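Local atomic coordinates of phospholipase C-beta (PLC-beta) (Sepia officinalis, PDB entry 3QR0), a protein that belongs to the phospholipase C-beta family, multidomain proteins that join a PH domain, EF-hand-like helices, a TIM-barrel-type X and Y region and a C2 domain. Residues A[232-237]-A[300-305]; A[587-592]-A[611-616]; A[650-655]-A[673-678]. All blocks are in the same frame, centred on the assembly; numbering follows the deposited sequence.

Contact 1 of 3, residues A[232-237]-A[300-305]; sequences EGIFKE and EGLLYF
The phenyl ring of Phe235 is met at its edge, near the ring plane, by one methyl of Leu302: CD2 of Leu302 lies 4.1 Å from CD1 of Phe235. The same methyl is equally near the root of that side chain, with Leu302 CD2 also 4.1 Å from Phe235 CA, so it nestles in the corner between ring and helix backbone. Ile234 also touches it, its CG2 branch coming within 4.2 Å of Leu302 CD2; here the two side chains cross at about a right angle. One leucine methyl thus serves two successive residues of the facing helix. Leu302 can reach so far because its CG is anti to the backbone N (chi1 179°), which carries the isobutyl group out from its own helix. The contact is wholly apolar and small, burying 115 Å² in total, and the nearest pair of CA atoms, Phe235 CA and Leu302 CA, is separated by 7.5 Å. Beside this apolar patch, Glu232 OE1 forms a salt bridge with Lys299 NZ, just ahead of segment 300-305. Helices 230-238 and 299-307 belong to the EF-hand-like region; Ile245 of the short strand 245-246 packs on both Phe235 and Leu302, Tyr745 touches Ile234, and on helix 299-307 Phe305 turns to helix 247-257 while Tyr304 meets helix 273-288.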
loop_
_atom_site.group_PDB
_atom_site.type_symbol
_atom_site.label_atom_id
_atom_site.label_comp_id
_atom_site.label_asym_id
_atom_site.label_seq_id
_atom_site.Cartn_x
_atom_site.Cartn_y
_atom_site.Cartn_z
ATOM N N GLU A 232 7.380 7.704 -31.653
ATOM C CA GLU A 232 7.258 8.135 -33.047
ATOM C C GLU A 232 5.874 7.816 -33.620
ATOM O O GLU A 232 5.191 8.700 -34.143
ATOM C CB GLU A 232 8.350 7.482 -33.910
ATOM C CG GLU A 232 8.401 7.962 -35.362
ATOM C CD GLU A 232 8.751 9.437 -35.489
ATOM O OE1 GLU A 232 9.761 9.872 -34.885
ATOM O OE2 GLU A 232 8.020 10.162 -36.202
ATOM N N GLY A 233 5.472 6.553 -33.525
ATOM C CA GLY A 233 4.148 6.131 -33.969
ATOM C C GLY A 233 3.027 6.831 -33.216
ATOM O O GLY A 233 2.017 7.205 -33.807
ATOM N N ILE A 234 3.206 7.021 -31.912
ATOM C CA ILE A 234 2.197 7.703 -31.093
ATOM C C ILE A 234 2.092 9.186 -31.469
ATOM O O ILE A 234 0.997 9.737 -31.562
ATOM C CB ILE A 234 2.491 7.548 -29.586
ATOM C CG1 ILE A 234 2.293 6.090 -29.158
ATOM C CG2 ILE A 234 1.595 8.467 -28.763
ATOM C CD1 ILE A 234 2.848 5.774 -27.778
ATOM N N PHE A 235 3.237 9.819 -31.700
ATOM C CA PHE A 235 3.270 11.207 -32.153
ATOM C C PHE A 235 2.555 11.376 -33.503
ATOM O O PHE A 235 1.764 12.302 -33.679
ATOM C CB PHE A 235 4.717 11.694 -32.245
ATOM C CG PHE A 235 4.842 13.150 -32.557
ATOM C CD1 PHE A 235 4.536 14.104 -31.595
ATOM C CD2 PHE A 235 5.263 13.573 -33.812
ATOM C CE1 PHE A 235 4.652 15.456 -31.880
ATOM C CE2 PHE A 235 5.381 14.921 -34.098
ATOM C CZ PHE A 235 5.071 15.863 -33.127
ATOM N N LYS A 236 2.827 10.470 -34.438
ATOM C CA LYS A 236 2.162 10.466 -35.746
ATOM C C LYS A 236 0.640 10.354 -35.598
ATOM O O LYS A 236 -0.115 11.068 -36.260
ATOM C CB LYS A 236 2.696 9.308 -36.598
ATOM C CG LYS A 236 2.107 9.219 -38.005
ATOM C CD LYS A 236 2.810 8.143 -38.822
ATOM C CE LYS A 236 2.296 8.090 -40.254
ATOM N NZ LYS A 236 0.895 7.592 -40.326
ATOM N N GLU A 237 0.213 9.452 -34.718
ATOM C CA GLU A 237 -1.199 9.239 -34.393
ATOM C C GLU A 237 -1.871 10.517 -33.871
ATOM O O GLU A 237 -2.897 10.943 -34.410
ATOM C CB GLU A 237 -1.311 8.112 -33.352
ATOM C CG GLU A 237 -2.725 7.757 -32.868
ATOM C CD GLU A 237 -2.713 6.790 -31.677
ATOM O OE1 GLU A 237 -1.950 7.018 -30.720
ATOM O OE2 GLU A 237 -3.478 5.806 -31.685
ATOM N N GLU A 300 9.404 15.330 -28.386
ATOM C CA GLU A 300 10.087 15.352 -27.095
ATOM C C GLU A 300 9.222 16.035 -26.033
ATOM O O GLU A 300 9.243 15.645 -24.866
ATOM C CB GLU A 300 11.442 16.057 -27.218
ATOM C CG GLU A 300 12.497 15.292 -28.033
ATOM C CD GLU A 300 12.303 15.363 -29.548
ATOM O OE1 GLU A 300 11.588 16.267 -30.052
ATOM O OE2 GLU A 300 12.881 14.501 -30.248
ATOM N N GLY A 301 8.464 17.051 -26.449
ATOM C CA GLY A 301 7.479 17.696 -25.581
ATOM C C GLY A 301 6.366 16.752 -25.161
ATOM O O GLY A 301 5.913 16.794 -24.015
ATOM N N LEU A 302 5.922 15.898 -26.088
ATOM C CA LEU A 302 4.901 14.888 -25.787
ATOM C C LEU A 302 5.390 13.881 -24.754
ATOM O O LEU A 302 4.682 13.570 -23.797
ATOM C CB LEU A 302 4.476 14.140 -27.060
ATOM C CG LEU A 302 3.433 13.028 -26.886
ATOM C CD1 LEU A 302 2.127 13.590 -26.317
ATOM C CD2 LEU A 302 3.176 12.317 -28.202
ATOM N N LEU A 303 6.595 13.362 -24.959
ATOM C CA LEU A 303 7.186 12.406 -24.020
ATOM C C LEU A 303 7.323 13.032 -22.632
ATOM O O LEU A 303 7.054 12.382 -21.622
ATOM C CB LEU A 303 8.550 11.919 -24.526
ATOM C CG LEU A 303 9.273 10.859 -23.686
ATOM C CD1 LEU A 303 8.326 9.744 -23.240
ATOM C CD2 LEU A 303 10.445 10.288 -24.472
ATOM N N TYR A 304 7.720 14.302 -22.592
ATOM C CA TYR A 304 7.826 15.034 -21.326
ATOM C C TYR A 304 6.463 15.056 -20.620
ATOM O O TYR A 304 6.360 14.712 -19.444
ATOM C CB TYR A 304 8.331 16.461 -21.580
ATOM C CG TYR A 304 8.595 17.275 -20.330
ATOM C CD1 TYR A 304 9.880 17.382 -19.799
ATOM C CD2 TYR A 304 7.564 17.949 -19.687
ATOM C CE1 TYR A 304 10.126 18.135 -18.650
ATOM C CE2 TYR A 304 7.801 18.703 -18.534
ATOM C CZ TYR A 304 9.080 18.794 -18.030
ATOM O OH TYR A 304 9.302 19.541 -16.897
ATOM N N PHE A 305 5.418 15.447 -21.344
ATOM C CA PHE A 305 4.061 15.441 -20.788
ATOM C C PHE A 305 3.675 14.068 -20.250
ATOM O O PHE A 305 3.148 13.947 -19.145
ATOM C CB PHE A 305 3.008 15.843 -21.824
ATOM C CG PHE A 305 1.613 15.422 -21.434
ATOM C CD1 PHE A 305 0.927 16.106 -20.444
ATOM C CD2 PHE A 305 1.013 14.312 -22.012
ATOM C CE1 PHE A 305 -0.341 15.713 -20.057
ATOM C CE2 PHE A 305 -0.259 13.914 -21.630
ATOM C CZ PHE A 305 -0.933 14.611 -20.654
#

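Contact 2 of 3, residues A[587-592]-A[611-616]; sequences IYWNAG and LGVFEY
Trp589 reaches Val613 and Phe614 because its CG stands anti to the carbonyl carbon (chi1 -70°), which sends the six-membered half of the indole forward across the gap. Phe614 answers with the same kind of first torsion (chi1 -82°), and this brings the far end of its ring back to the tryptophan although its CB does not point straight there. The two rings meet obliquely: their planes stand at 76° and the centroids of the Trp589 six-membered ring and the Phe614 ring are 5.9 Å apart. The closest touch is between Trp589 CZ2 and Phe614 CE2 at 3.7 Å, and the same CE2 of Phe614 is 4.2 Å from Trp589 CH2. Val613 presents a single methyl, CG2, to the outer end of the indole, 3.9 Å from Trp589 CH2 and 4.2 Å from Trp589 CZ3. The indole spans most of the gap, with Val613 CG2 and the Phe614 ring meeting its outer end; the nearest CA atoms, those of Trp589 and Val613, are 11.9 Å apart. A Schellman motif ends the helix here, with Gly592, at positive phi, as its C-prime residue and Gly592 N bonded to Trp589 O. All three touching residues are buried. In the Y region of the TIM-barrel-type fold the contact joins the Trp589 side of helix 586-589 to the last residues of helix 605-613 and the residues that follow; Val596 of strand 595-596 lies against Trp589, Leu623 of strand 622-624 packs on Val613 and Phe614, and Tyr333 both meets the indole and hydrogen-bonds the Trp589 carbonyl.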
loop_
_atom_site.group_PDB
_atom_site.type_symbol
_atom_site.label_atom_id
_atom_site.label_comp_id
_atom_site.label_asym_id
_atom_site.label_seq_id
_atom_site.Cartn_x
_atom_site.Cartn_y
_atom_site.Cartn_z
ATOM N N ILE A 587 -12.941 -12.036 -2.680
ATOM C CA ILE A 587 -13.932 -13.098 -2.465
ATOM C C ILE A 587 -14.972 -12.653 -1.434
ATOM O O ILE A 587 -16.171 -12.862 -1.617
ATOM C CB ILE A 587 -13.282 -14.423 -1.984
ATOM C CG1 ILE A 587 -12.430 -15.046 -3.096
ATOM C CG2 ILE A 587 -14.366 -15.427 -1.552
ATOM C CD1 ILE A 587 -11.508 -16.163 -2.614
ATOM N N TYR A 588 -14.496 -12.031 -0.354
ATOM C CA TYR A 588 -15.349 -11.639 0.760
ATOM C C TYR A 588 -15.805 -10.181 0.676
ATOM O O TYR A 588 -16.920 -9.861 1.098
ATOM C CB TYR A 588 -14.647 -11.972 2.083
ATOM C CG TYR A 588 -14.304 -13.448 2.128
ATOM C CD1 TYR A 588 -15.289 -14.395 2.374
ATOM C CD2 TYR A 588 -13.021 -13.898 1.839
ATOM C CE1 TYR A 588 -15.001 -15.747 2.375
ATOM C CE2 TYR A 588 -12.724 -15.251 1.836
ATOM C CZ TYR A 588 -13.722 -16.167 2.107
ATOM O OH TYR A 588 -13.446 -17.510 2.108
ATOM N N TRP A 589 -14.972 -9.304 0.116
ATOM C CA TRP A 589 -15.402 -7.925 -0.150
ATOM C C TRP A 589 -16.595 -7.882 -1.108
ATOM O O TRP A 589 -17.417 -6.960 -1.033
ATOM C CB TRP A 589 -14.273 -7.075 -0.739
ATOM C CG TRP A 589 -13.172 -6.751 0.203
ATOM C CD1 TRP A 589 -13.250 -6.627 1.562
ATOM C CD2 TRP A 589 -11.819 -6.462 -0.147
ATOM N NE1 TRP A 589 -12.020 -6.300 2.082
ATOM C CE2 TRP A 589 -11.124 -6.188 1.054
ATOM C CE3 TRP A 589 -11.123 -6.409 -1.357
ATOM C CZ2 TRP A 589 -9.774 -5.870 1.075
ATOM C CZ3 TRP A 589 -9.777 -6.091 -1.332
ATOM C CH2 TRP A 589 -9.120 -5.824 -0.126
ATOM N N ASN A 590 -16.685 -8.875 -1.997
ATOM C CA ASN A 590 -17.819 -8.995 -2.926
ATOM C C ASN A 590 -19.156 -9.225 -2.213
ATOM O O ASN A 590 -20.202 -8.892 -2.757
ATOM C CB ASN A 590 -17.596 -10.136 -3.931
ATOM C CG ASN A 590 -16.461 -9.862 -4.906
ATOM O OD1 ASN A 590 -16.128 -8.709 -5.202
ATOM N ND2 ASN A 590 -15.858 -10.936 -5.416
ATOM N N ALA A 591 -19.114 -9.806 -1.015
ATOM C CA ALA A 591 -20.309 -10.004 -0.186
ATOM C C ALA A 591 -20.501 -8.875 0.842
ATOM O O ALA A 591 -21.389 -8.950 1.697
ATOM C CB ALA A 591 -20.234 -11.345 0.523
ATOM N N GLY A 592 -19.670 -7.836 0.754
ATOM C CA GLY A 592 -19.768 -6.679 1.643
ATOM C C GLY A 592 -19.127 -6.856 3.009
ATOM O O GLY A 592 -19.360 -6.029 3.892
ATOM N N LEU A 611 -2.676 -4.097 0.017
ATOM C CA LEU A 611 -1.904 -2.877 0.232
ATOM C C LEU A 611 -2.116 -1.882 -0.908
ATOM O O LEU A 611 -2.186 -0.675 -0.674
ATOM C CB LEU A 611 -0.422 -3.196 0.410
ATOM C CG LEU A 611 -0.124 -4.055 1.645
ATOM C CD1 LEU A 611 1.347 -4.440 1.680
ATOM C CD2 LEU A 611 -0.529 -3.335 2.910
ATOM N N GLY A 612 -2.257 -2.397 -2.128
ATOM C CA GLY A 612 -2.583 -1.576 -3.286
ATOM C C GLY A 612 -3.875 -0.783 -3.175
ATOM O O GLY A 612 -3.890 0.419 -3.467
ATOM N N VAL A 613 -4.957 -1.434 -2.754
ATOM C CA VAL A 613 -6.259 -0.768 -2.706
ATOM C C VAL A 613 -6.385 0.179 -1.519
ATOM O O VAL A 613 -6.993 1.246 -1.642
ATOM C CB VAL A 613 -7.462 -1.762 -2.735
ATOM C CG1 VAL A 613 -7.368 -2.693 -3.961
ATOM C CG2 VAL A 613 -7.559 -2.565 -1.462
ATOM N N PHE A 614 -5.790 -0.194 -0.385
ATOM C CA PHE A 614 -5.878 0.616 0.832
ATOM C C PHE A 614 -4.870 1.776 0.889
ATOM O O PHE A 614 -4.829 2.503 1.883
ATOM C CB PHE A 614 -5.773 -0.267 2.091
ATOM C CG PHE A 614 -7.073 -0.927 2.479
ATOM C CD1 PHE A 614 -8.146 -0.167 2.913
ATOM C CD2 PHE A 614 -7.227 -2.305 2.398
ATOM C CE1 PHE A 614 -9.346 -0.764 3.271
ATOM C CE2 PHE A 614 -8.423 -2.906 2.751
ATOM C CZ PHE A 614 -9.482 -2.134 3.190
ATOM N N GLU A 615 -4.075 1.962 -0.164
ATOM C CA GLU A 615 -3.295 3.185 -0.315
ATOM C C GLU A 615 -4.229 4.374 -0.507
ATOM O O GLU A 615 -3.927 5.484 -0.072
ATOM C CB GLU A 615 -2.344 3.109 -1.512
ATOM C CG GLU A 615 -1.407 4.314 -1.575
ATOM C CD GLU A 615 -0.493 4.319 -2.768
ATOM O OE1 GLU A 615 -0.806 3.662 -3.786
ATOM O OE2 GLU A 615 0.561 4.987 -2.678
ATOM N N TYR A 616 -5.365 4.128 -1.156
ATOM C CA TYR A 616 -6.321 5.183 -1.474
ATOM C C TYR A 616 -7.114 5.628 -0.242
ATOM O O TYR A 616 -7.039 5.010 0.819
ATOM C CB TYR A 616 -7.232 4.739 -2.630
ATOM C CG TYR A 616 -6.471 4.668 -3.937
ATOM C CD1 TYR A 616 -6.333 5.794 -4.735
ATOM C CD2 TYR A 616 -5.858 3.489 -4.352
ATOM C CE1 TYR A 616 -5.624 5.752 -5.923
ATOM C CE2 TYR A 616 -5.146 3.436 -5.541
ATOM C CZ TYR A 616 -5.032 4.578 -6.320
ATOM O OH TYR A 616 -4.335 4.554 -7.501
#

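Contact 3 of 3, residues A[650-655]-A[673-678]; sequences GTIEIK and VEMYGL
Ile654 and Val673 face each other with both branches: CG1 of Ile654 lies 4.1 Å from CG1 of Val673, and CG2 of Ile654 is likewise 4.1 Å from CG2 of Val673. The CB atoms of both residues point toward the opposite strand, and the two side chains pass at an oblique angle, so that the forks are matched branch against branch. Two residues along, Ile652 and Met675 also meet obliquely, but here the touching is done by one end only. The methionine runs out with CG anti to its backbone N (chi1 -178°) and then bends at its third torsion (chi3 -56°), laying the terminal methyl CE 4.1 Å from Ile652 CB and 4.2 Å from Ile652 CG1. The longer, flexible side chain suits the wider gap: Ile652 CA and Met675 CA are 9.8 Å apart. Ile654 CA and Val673 CA are closer, at 7.8 Å. Strands 650-660 and 669-676 belong to different antiparallel sheets, so these side chains form part of the interior of the C2 beta-sandwich, with Phe706 and Phe708 of strand 706-711 and Val719 of strand 718-725 packed beside them. Glu674 and Tyr676 bond to each other on the same strand, Tyr676 OH donating to Glu674 OE1 at 2.6 Å on the anti side, 23° out of the carboxylate plane; Arg684 is a salt-bridge partner of Glu674. Across these two segments only branched aliphatic groups and a thioether meet, so dispersion and burial of apolar surface, probably, rather than directed bonds, favour this part of the interface.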
loop_
_atom_site.group_PDB
_atom_site.type_symbol
_atom_site.label_atom_id
_atom_site.label_comp_id
_atom_site.label_asym_id
_atom_site.label_seq_id
_atom_site.Cartn_x
_atom_site.Cartn_y
_atom_site.Cartn_z
ATOM N N GLY A 650 -18.562 -2.283 -17.536
ATOM C CA GLY A 650 -17.415 -1.643 -18.167
ATOM C C GLY A 650 -16.664 -2.553 -19.115
ATOM O O GLY A 650 -16.887 -3.766 -19.146
ATOM N N THR A 651 -15.798 -1.942 -19.916
ATOM C CA THR A 651 -14.817 -2.653 -20.721
ATOM C C THR A 651 -13.472 -2.030 -20.396
ATOM O O THR A 651 -13.370 -0.805 -20.254
ATOM C CB THR A 651 -15.104 -2.529 -22.236
ATOM O OG1 THR A 651 -16.439 -2.967 -22.506
ATOM C CG2 THR A 651 -14.136 -3.385 -23.050
ATOM N N ILE A 652 -12.460 -2.882 -20.245
ATOM C CA ILE A 652 -11.100 -2.452 -19.982
ATOM C C ILE A 652 -10.187 -3.118 -21.002
ATOM O O ILE A 652 -10.282 -4.326 -21.230
ATOM C CB ILE A 652 -10.624 -2.861 -18.565
ATOM C CG1 ILE A 652 -11.456 -2.174 -17.477
ATOM C CG2 ILE A 652 -9.140 -2.549 -18.401
ATOM C CD1 ILE A 652 -11.159 -0.692 -17.285
ATOM N N GLU A 653 -9.318 -2.328 -21.624
ATOM C CA GLU A 653 -8.299 -2.859 -22.524
ATOM C C GLU A 653 -6.948 -2.332 -22.079
ATOM O O GLU A 653 -6.804 -1.142 -21.782
ATOM C CB GLU A 653 -8.587 -2.478 -23.981
ATOM C CG GLU A 653 -10.024 -2.770 -24.409
ATOM C CD GLU A 653 -10.291 -2.539 -25.890
ATOM O OE1 GLU A 653 -9.378 -2.079 -26.612
ATOM O OE2 GLU A 653 -11.430 -2.819 -26.330
ATOM N N ILE A 654 -5.969 -3.224 -21.988
ATOM C CA ILE A 654 -4.640 -2.846 -21.530
ATOM C C ILE A 654 -3.631 -3.326 -22.560
ATOM O O ILE A 654 -3.477 -4.529 -22.772
ATOM C CB ILE A 654 -4.299 -3.466 -20.154
ATOM C CG1 ILE A 654 -5.384 -3.162 -19.117
ATOM C CG2 ILE A 654 -2.932 -2.976 -19.672
ATOM C CD1 ILE A 654 -5.489 -1.712 -18.718
ATOM N N LYS A 655 -2.972 -2.377 -23.219
ATOM C CA LYS A 655 -1.884 -2.681 -24.136
ATOM C C LYS A 655 -0.562 -2.373 -23.442
ATOM O O LYS A 655 -0.298 -1.221 -23.100
ATOM C CB LYS A 655 -2.019 -1.848 -25.411
ATOM C CG LYS A 655 -0.977 -2.157 -26.470
ATOM C CD LYS A 655 -1.071 -1.197 -27.645
ATOM C CE LYS A 655 0.026 -1.466 -28.667
ATOM N NZ LYS A 655 0.021 -2.883 -29.145
ATOM N N VAL A 673 -1.081 -9.121 -16.928
ATOM C CA VAL A 673 -2.172 -8.256 -16.504
ATOM C C VAL A 673 -3.326 -9.117 -16.008
ATOM O O VAL A 673 -3.801 -10.004 -16.722
ATOM C CB VAL A 673 -2.656 -7.335 -17.644
ATOM C CG1 VAL A 673 -3.774 -6.421 -17.150
ATOM C CG2 VAL A 673 -1.492 -6.502 -18.182
ATOM N N GLU A 674 -3.746 -8.869 -14.774
ATOM C CA GLU A 674 -4.818 -9.634 -14.142
ATOM C C GLU A 674 -5.922 -8.704 -13.659
ATOM O O GLU A 674 -5.712 -7.492 -13.512
ATOM C CB GLU A 674 -4.259 -10.471 -12.980
ATOM C CG GLU A 674 -3.372 -11.618 -13.461
ATOM C CD GLU A 674 -3.068 -12.674 -12.407
ATOM O OE1 GLU A 674 -3.378 -12.475 -11.210
ATOM O OE2 GLU A 674 -2.521 -13.730 -12.800
ATOM N N MET A 675 -7.103 -9.275 -13.436
ATOM C CA MET A 675 -8.221 -8.542 -12.854
ATOM C C MET A 675 -8.823 -9.347 -11.707
ATOM O O MET A 675 -8.969 -10.571 -11.811
ATOM C CB MET A 675 -9.284 -8.234 -13.917
ATOM C CG MET A 675 -10.474 -7.430 -13.406
ATOM S SD MET A 675 -11.532 -6.736 -14.700
ATOM C CE MET A 675 -10.345 -5.788 -15.658
ATOM N N TYR A 676 -9.149 -8.655 -10.615
ATOM C CA TYR A 676 -9.808 -9.260 -9.453
ATOM C C TYR A 676 -11.018 -8.418 -9.090
ATOM O O TYR A 676 -10.924 -7.193 -8.985
ATOM C CB TYR A 676 -8.863 -9.345 -8.242
ATOM C CG TYR A 676 -7.433 -9.626 -8.610
ATOM C CD1 TYR A 676 -7.032 -10.897 -9.005
ATOM C CD2 TYR A 676 -6.482 -8.617 -8.588
ATOM C CE1 TYR A 676 -5.712 -11.157 -9.369
ATOM C CE2 TYR A 676 -5.164 -8.867 -8.949
ATOM C CZ TYR A 676 -4.784 -10.139 -9.334
ATOM O OH TYR A 676 -3.474 -10.388 -9.692
ATOM N N GLY A 677 -12.150 -9.080 -8.903
ATOM C CA GLY A 677 -13.392 -8.411 -8.531
ATOM C C GLY A 677 -14.424 -9.473 -8.245
ATOM O O GLY A 677 -14.130 -10.441 -7.557
ATOM N N LEU A 678 -15.626 -9.318 -8.792
ATOM C CA LEU A 678 -16.603 -10.398 -8.753
ATOM C C LEU A 678 -16.004 -11.632 -9.429
ATOM O O LEU A 678 -15.139 -11.500 -10.300
ATOM C CB LEU A 678 -17.904 -10.006 -9.455
ATOM C CG LEU A 678 -18.801 -8.958 -8.780
ATOM C CD1 LEU A 678 -20.131 -8.886 -9.515
ATOM C CD2 LEU A 678 -19.026 -9.271 -7.310
#

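How the contacts relate
All three contacts rest on apolar groups. Contacts 2 and 3 are buried at every touching residue, while in contact 1 Phe235 is partly exposed; their centres lie about 12 Å, 20 Å and 32 Å from the centre of the chain for contacts 2, 3 and 1. Contact 1 pairs two helices of the EF-hand-like region through aliphatic and ring groups, contact 2 relies on two aromatic rings and a valine in the Y region, and contact 3 joins two sheets of the C2 domain without any ring. Contacts 2 and 3 touch, Asn590 ND2 lying 2.8 Å from Gly677 O in a probable hydrogen bond between the Y and C2 regions. Contact 1 touches neither.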